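Local coordinates for PTS system, IIabc component (Clostridium difficile, PDB 3IPJ), which probably passes phosphate through a phosphocysteine to an incoming sugar, perhaps trehalose, this piece being the EIIB domain of a membrane phosphotransferase system transporter, at residues A[30-35]-A[74-79]; A[54-59]-A[63-68]. One frame throughout, in Å; residues are numbered along the deposited sequence.

Contact 1 (A[30-35]-A[74-79]); sequences TRLRVM and KVYAEV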
# COMPACT_ATOMS: atom_id res chain seq x y z
N THR A 30 10.91 -1.64 -2.86
CA THR A 30 10.39 -0.72 -3.89
C THR A 30 8.88 -0.81 -4.00
O THR A 30 8.27 0.06 -4.63
CB THR A 30 11.03 -0.98 -5.25
OG1 THR A 30 10.80 -2.36 -5.60
CG2 THR A 30 12.53 -0.78 -5.11
N ARG A 31 8.26 -1.87 -3.44
CA ARG A 31 6.82 -2.04 -3.63
C ARG A 31 5.99 -2.11 -2.33
O ARG A 31 6.38 -2.73 -1.34
CB ARG A 31 6.51 -3.27 -4.52
CG ARG A 31 7.38 -3.40 -5.72
CD ARG A 31 7.02 -4.67 -6.46
NE ARG A 31 7.75 -4.71 -7.74
CZ ARG A 31 7.50 -5.60 -8.72
NH1 ARG A 31 6.56 -6.55 -8.56
NH2 ARG A 31 8.22 -5.58 -9.85
N LEU A 32 4.84 -1.48 -2.34
CA LEU A 32 3.78 -1.65 -1.34
C LEU A 32 3.01 -2.91 -1.79
O LEU A 32 2.51 -2.97 -2.90
CB LEU A 32 2.93 -0.36 -1.36
CG LEU A 32 2.01 -0.19 -0.17
CD1 LEU A 32 2.82 0.03 1.16
CD2 LEU A 32 1.03 0.97 -0.45
N ARG A 33 2.92 -3.91 -0.92
CA ARG A 33 2.34 -5.17 -1.28
C ARG A 33 1.07 -5.39 -0.47
O ARG A 33 1.13 -5.57 0.74
CB ARG A 33 3.38 -6.25 -1.07
CG ARG A 33 4.47 -6.26 -2.13
CD ARG A 33 5.67 -7.04 -1.59
NE ARG A 33 6.74 -7.10 -2.58
CZ ARG A 33 6.86 -8.07 -3.49
NH1 ARG A 33 5.95 -9.07 -3.49
NH2 ARG A 33 7.87 -8.06 -4.39
N VAL A 34 -0.07 -5.36 -1.14
CA VAL A 34 -1.39 -5.42 -0.46
C VAL A 34 -2.09 -6.75 -0.78
O VAL A 34 -2.41 -6.99 -1.96
CB VAL A 34 -2.31 -4.30 -0.97
CG1 VAL A 34 -3.57 -4.21 -0.10
CG2 VAL A 34 -1.54 -3.01 -0.96
N MET A 35 -2.31 -7.61 0.24
CA MET A 35 -3.08 -8.86 0.05
C MET A 35 -4.53 -8.38 0.03
O MET A 35 -4.99 -7.76 1.02
CB MET A 35 -2.85 -9.83 1.20
CG MET A 35 -1.39 -10.26 1.28
SD MET A 35 -0.95 -11.44 -0.03
CE MET A 35 -0.86 -12.90 0.95
N LYS A 74 7.94 5.63 3.34
CA LYS A 74 7.25 6.83 3.80
C LYS A 74 5.74 6.64 3.62
O LYS A 74 4.94 7.08 4.46
CB LYS A 74 7.74 8.05 3.04
CG LYS A 74 9.26 8.24 3.29
CD LYS A 74 9.94 9.34 2.37
CE LYS A 74 11.53 9.29 2.48
NZ LYS A 74 12.14 9.99 3.62
N VAL A 75 5.36 5.95 2.54
CA VAL A 75 3.92 5.63 2.33
C VAL A 75 3.50 4.53 3.30
O VAL A 75 2.41 4.59 3.92
CB VAL A 75 3.62 5.24 0.88
CG1 VAL A 75 2.18 4.66 0.70
CG2 VAL A 75 3.89 6.48 -0.00
N TYR A 76 4.40 3.57 3.50
CA TYR A 76 4.05 2.51 4.43
C TYR A 76 3.79 3.10 5.86
O TYR A 76 2.85 2.71 6.55
CB TYR A 76 5.15 1.45 4.38
CG TYR A 76 4.78 0.27 5.18
CD1 TYR A 76 3.78 -0.60 4.74
CD2 TYR A 76 5.41 -0.01 6.40
CE1 TYR A 76 3.40 -1.74 5.51
CE2 TYR A 76 5.01 -1.14 7.16
CZ TYR A 76 4.02 -1.97 6.67
OH TYR A 76 3.64 -3.02 7.38
N ALA A 77 4.64 4.03 6.30
CA ALA A 77 4.54 4.65 7.61
C ALA A 77 3.18 5.43 7.82
O ALA A 77 2.63 5.52 8.96
CB ALA A 77 5.76 5.57 7.85
N GLU A 78 2.63 5.97 6.74
CA GLU A 78 1.32 6.57 6.79
C GLU A 78 0.26 5.47 6.95
O GLU A 78 -0.55 5.53 7.84
CB GLU A 78 1.09 7.40 5.54
CG GLU A 78 2.09 8.52 5.46
CD GLU A 78 2.07 9.42 6.71
OE1 GLU A 78 1.03 9.49 7.42
OE2 GLU A 78 3.10 10.13 6.93
N VAL A 79 0.30 4.44 6.10
CA VAL A 79 -0.69 3.35 6.21
C VAL A 79 -0.68 2.69 7.60
O VAL A 79 -1.75 2.32 8.14
CB VAL A 79 -0.40 2.23 5.18
CG1 VAL A 79 -1.23 0.98 5.54
CG2 VAL A 79 -0.55 2.75 3.68
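Leu32 meets Val75 and Tyr76 of the helix with the two methyls at the end of its side chain, one for each partner. Strand 31-35 alternates about this residue. Arg31, before it, turns to the other face of the sheet, where its NH1 is hydrogen-bonded to Gln64 OE1. Leu32 itself points at the helix; with CG anti to the backbone N (chi1 -165°), the isobutyl group extends toward the helix and forks at its tip. Its CD1 comes to 3.8 Å from Tyr76 CD1, arriving at the edge of the phenol ring and near its plane. The other branch, CD2, lies 4.0 Å from Val75 CG1, and these two side chains run nearly perpendicular to each other. Arg33 again leaves for the opposite face and packs on Cys28, the predicted phosphocysteine. The contact buries 129 Å², its closest approaches being between apolar side-chain atoms, and the nearest CA atoms, those of Leu32 and Tyr76, are still 7.1 Å apart: the layers meet through side-chain ends. Helices 71-79 and 5-17 pack on one face of the antiparallel sheet, as in a two-layer alpha/beta sandwich: Leu13 touches Leu32, Tyr6 touches Val75, and Tyr76 also meets the His27 ring at the end of strand 22-27.

Contact 2 (A[54-59]-A[63-68]); sequences KGVFFT and YQIILG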
# COMPACT_ATOMS: atom_id res chain seq x y z
N LYS A 54 4.77 4.03 -9.93
CA LYS A 54 5.57 3.77 -11.14
C LYS A 54 4.86 2.72 -12.02
O LYS A 54 4.99 2.75 -13.30
CB LYS A 54 6.95 3.28 -10.75
CG LYS A 54 7.77 4.32 -10.03
CD LYS A 54 9.15 3.71 -9.78
CE LYS A 54 9.99 4.56 -8.79
NZ LYS A 54 10.03 6.09 -9.10
N GLY A 55 4.16 1.78 -11.36
CA GLY A 55 3.36 0.79 -12.05
C GLY A 55 2.58 -0.02 -11.02
O GLY A 55 2.68 0.23 -9.80
N VAL A 56 1.79 -0.96 -11.50
CA VAL A 56 1.00 -1.86 -10.60
C VAL A 56 1.03 -3.24 -11.19
O VAL A 56 1.09 -3.35 -12.42
CB VAL A 56 -0.48 -1.46 -10.41
CG1 VAL A 56 -0.54 -0.12 -9.72
CG2 VAL A 56 -1.22 -1.42 -11.70
N PHE A 57 1.00 -4.26 -10.34
CA PHE A 57 0.88 -5.66 -10.79
C PHE A 57 0.07 -6.42 -9.75
O PHE A 57 0.21 -6.15 -8.52
CB PHE A 57 2.24 -6.37 -10.81
CG PHE A 57 3.13 -6.03 -11.96
CD1 PHE A 57 2.74 -6.35 -13.27
CD2 PHE A 57 4.40 -5.49 -11.72
CE1 PHE A 57 3.60 -6.07 -14.33
CE2 PHE A 57 5.26 -5.22 -12.79
CZ PHE A 57 4.85 -5.49 -14.09
N PHE A 58 -0.71 -7.40 -10.22
CA PHE A 58 -1.33 -8.34 -9.32
C PHE A 58 -0.80 -9.75 -9.61
O PHE A 58 -0.81 -10.24 -10.78
CB PHE A 58 -2.87 -8.30 -9.46
CG PHE A 58 -3.57 -9.35 -8.63
CD1 PHE A 58 -3.80 -9.15 -7.26
CD2 PHE A 58 -4.01 -10.53 -9.20
CE1 PHE A 58 -4.44 -10.13 -6.44
CE2 PHE A 58 -4.64 -11.49 -8.40
CZ PHE A 58 -4.86 -11.29 -7.03
N THR A 59 -0.32 -10.42 -8.57
CA THR A 59 0.03 -11.80 -8.75
C THR A 59 -0.10 -12.48 -7.40
O THR A 59 0.24 -11.86 -6.36
CB THR A 59 1.49 -12.02 -9.29
OG1 THR A 59 1.74 -13.44 -9.40
CG2 THR A 59 2.52 -11.39 -8.36
N TYR A 63 -1.60 -7.47 -4.56
CA TYR A 63 -1.69 -6.26 -5.38
C TYR A 63 -0.45 -5.35 -5.08
O TYR A 63 -0.33 -4.82 -3.99
CB TYR A 63 -3.00 -5.54 -5.04
CG TYR A 63 -3.41 -4.56 -6.10
CD1 TYR A 63 -4.09 -4.99 -7.22
CD2 TYR A 63 -3.06 -3.20 -6.01
CE1 TYR A 63 -4.47 -4.11 -8.21
CE2 TYR A 63 -3.41 -2.29 -6.99
CZ TYR A 63 -4.12 -2.74 -8.09
OH TYR A 63 -4.53 -1.88 -9.06
N GLN A 64 0.48 -5.19 -6.05
CA GLN A 64 1.77 -4.60 -5.77
C GLN A 64 1.78 -3.21 -6.44
O GLN A 64 1.46 -3.08 -7.63
CB GLN A 64 2.86 -5.50 -6.28
CG GLN A 64 2.67 -6.91 -5.73
CD GLN A 64 3.79 -7.86 -6.17
OE1 GLN A 64 4.80 -7.43 -6.74
NE2 GLN A 64 3.61 -9.17 -5.91
N ILE A 65 2.14 -2.18 -5.66
CA ILE A 65 2.19 -0.85 -6.18
C ILE A 65 3.63 -0.44 -6.12
O ILE A 65 4.20 -0.38 -5.02
CB ILE A 65 1.41 0.09 -5.29
CG1 ILE A 65 -0.06 -0.40 -5.27
CG2 ILE A 65 1.59 1.53 -5.72
CD1 ILE A 65 -0.41 -1.09 -4.01
N ILE A 66 4.23 -0.18 -7.28
CA ILE A 66 5.66 0.15 -7.30
C ILE A 66 5.80 1.65 -6.98
O ILE A 66 5.29 2.50 -7.72
CB ILE A 66 6.33 -0.10 -8.64
CG1 ILE A 66 5.93 -1.47 -9.23
CG2 ILE A 66 7.85 0.05 -8.47
CD1 ILE A 66 6.43 -1.68 -10.71
N LEU A 67 6.47 1.96 -5.86
CA LEU A 67 6.68 3.34 -5.43
C LEU A 67 8.17 3.76 -5.49
O LEU A 67 8.48 4.97 -5.56
CB LEU A 67 6.12 3.51 -4.00
CG LEU A 67 4.60 3.49 -3.96
CD1 LEU A 67 4.17 3.27 -2.57
CD2 LEU A 67 4.04 4.84 -4.42
N GLY A 68 9.09 2.80 -5.50
CA GLY A 68 10.51 3.13 -5.55
C GLY A 68 11.07 3.15 -4.13
O GLY A 68 10.33 3.23 -3.12
O HOH W 1 10.56 6.66 -6.29
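Phe57 and Gln64 form the hydrogen-bonded pair at the tight centre of this antiparallel hairpin. Phe57 N donates to Gln64 O at 3.0 Å, within the carbonyl plane, and Gln64 N returns a shorter bond of 2.7 Å to Phe57 O, almost in line with that carbonyl. The Gln64 side chain brings NE2 to 3.5 Å from Thr59 CG2, while its OE1 is hydrogen-bonded to Arg31 NH1. Between this pair and the bond from Ile66 N to Gly55 O, Val56 CA approaches Gln64 O to 3.2 Å in a CA-H...O contact. Gly55 leaves room for Ile66, whose CD1 lies 4.2 Å from Gly55 CA. On the face bearing Val56, Phe58 CD1 reaches the edge of the Tyr63 ring, 4.2 Å from Tyr63 CD1.

The surface side is looser. Phe57 lies exposed, with its CE2 no closer than 4.3 Å to Ile66 CD1. Lys54 N is still held by a nearly straight bond to Ile66 O (174° at the hydrogen), whereas its side chain runs past Ile66 and bends at chi4, NZ reaching Leu67 O through a water. Strand 55-59 is one of the two outermost strands within this chain. Strand 62-66 lies between it and strand 31-36; helix 44-48 packs against Val56 and Tyr63, and its Asp44 OD1 is hydrogen-bonded to Tyr63 OH.

How the contacts relate
The two contacts have centres about 10 Å apart and share one four-stranded antiparallel sheet, ordered 22-27, 31-36, 62-66, 55-59. Contact 2 comes within the stretch of chain between the two segments of contact 1: strand 31-36 first, then the hairpin, then helix 71-79, which follows strand 62-66. Neighbouring strands join them directly, with Val34 O 2.8 Å from Tyr63 N. Contact 1 links the sheet to a helix layer, whereas contact 2 forms one outer edge of it. Both lie within the EIIB domain, near the predicted phosphocysteine, Cys28, whose side chain lies about 8 Å from that of Leu32 and about 7 Å from that of Gln64.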